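Local coordinates for protein evasin-3 (PDB 6I31) that binds and neutralises host CXC chemokines, including CXCL8, as a secreted tick salivary protein built on a disulfide-rich knottin scaffold, at residues C22-N25 with N31-P34. Residues are numbered along the deposited sequence; the frame is centred on the assembly and turned at random.
Sequences CNKN and NECP
Cys22 and Pro34 form the compact end of this contact: Cys22 SG lies 3.6 Å from Pro34 CG and 3.7 Å from Pro34 CD, so the sulfur rests against the CG-CD side of the pyrrolidine ring. That approach follows from the cysteine torsion, which sets SG anti to the backbone N (chi1 170°) and directs it at residues 31-34. The sulfur is bonded to Cys37, and Pro34 also touches Cys50 of strand 47-55, so the ring is packed among cystine residues.

Lys24 spans the middle. Its nearly extended chain carries CD and CE alongside the carbonyl oxygen of Glu32, with Lys24 CE 3.2 Å from Glu32 O, while Lys24 CD stands 4.2 Å from Pro34 CD. A bend at the last torsion (chi4 48°) takes NZ off that carbonyl, which CE rather than the ammonium approaches. Glu32 crosses this chain at about a right angle, yet Lys24 NZ to Glu32 OE2 measures 4.0 Å, too long for a salt bridge; any attraction is probably diffuse.

The Glu32 end is looser and more exposed. Glu32 OE2 is 3.3 Å from Asn25 O, a pairing of two acceptors that supplies no bond, whereas OE1 takes a weak hydrogen bond from Thr27 N, some anchorage to strand 24-27. Covalent ties run outward instead, Cys33 to Cys50 and Cys22 to Cys37, just ahead of strand 38-40. With Cys26-Cys39 they pair first with fourth, second with fifth and third with sixth, the cystine-knot order of the knottin scaffold.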
# COMPACT_ATOMS: atom_id res chain seq x y z
N CYS A 22 -2.81 1.37 -3.06
CA CYS A 22 -3.97 1.75 -2.28
C CYS A 22 -4.93 2.54 -3.21
O CYS A 22 -5.83 3.25 -2.77
CB CYS A 22 -3.49 2.53 -1.05
SG CYS A 22 -4.80 3.32 -0.10
N ASN A 23 -4.70 2.35 -4.53
CA ASN A 23 -5.43 2.83 -5.71
C ASN A 23 -5.94 4.27 -5.66
O ASN A 23 -7.13 4.51 -5.88
CB ASN A 23 -6.60 1.85 -6.01
CG ASN A 23 -6.14 0.43 -6.19
OD1 ASN A 23 -5.39 0.10 -7.13
ND2 ASN A 23 -6.54 -0.44 -5.28
N LYS A 24 -5.04 5.24 -5.48
CA LYS A 24 -5.42 6.65 -5.44
C LYS A 24 -4.22 7.57 -5.75
O LYS A 24 -3.13 7.30 -5.26
CB LYS A 24 -6.03 6.98 -4.06
CG LYS A 24 -6.63 8.37 -3.95
CD LYS A 24 -7.40 8.55 -2.65
CE LYS A 24 -7.82 9.99 -2.41
NZ LYS A 24 -8.44 10.63 -3.59
N ASN A 25 -4.44 8.65 -6.53
CA ASN A 25 -3.38 9.63 -6.79
C ASN A 25 -3.31 10.53 -5.55
O ASN A 25 -4.30 10.71 -4.84
CB ASN A 25 -3.70 10.53 -8.01
CG ASN A 25 -3.99 9.82 -9.31
OD1 ASN A 25 -4.54 10.40 -10.25
ND2 ASN A 25 -3.65 8.56 -9.38
N ASN A 31 -3.25 16.02 2.98
CA ASN A 31 -3.50 14.71 3.60
C ASN A 31 -4.50 13.95 2.71
O ASN A 31 -5.66 13.77 3.07
CB ASN A 31 -3.97 14.85 5.06
CG ASN A 31 -2.93 14.45 6.10
OD1 ASN A 31 -1.73 14.35 5.83
ND2 ASN A 31 -3.39 14.23 7.32
N GLU A 32 -4.04 13.54 1.53
CA GLU A 32 -4.88 12.89 0.52
C GLU A 32 -4.97 11.37 0.57
O GLU A 32 -5.89 10.81 -0.03
CB GLU A 32 -4.42 13.31 -0.86
CG GLU A 32 -5.40 14.19 -1.60
CD GLU A 32 -5.01 14.23 -3.06
OE1 GLU A 32 -4.02 14.92 -3.39
OE2 GLU A 32 -5.67 13.54 -3.87
N CYS A 33 -4.04 10.68 1.22
CA CYS A 33 -4.13 9.23 1.22
C CYS A 33 -5.06 8.68 2.29
O CYS A 33 -5.11 9.26 3.37
CB CYS A 33 -2.74 8.59 1.31
SG CYS A 33 -1.78 8.78 -0.22
N PRO A 34 -5.75 7.55 2.02
CA PRO A 34 -6.57 6.94 3.08
C PRO A 34 -5.70 6.55 4.26
O PRO A 34 -4.50 6.31 4.11
CB PRO A 34 -7.17 5.70 2.41
CG PRO A 34 -7.07 5.97 0.94
CD PRO A 34 -5.77 6.73 0.80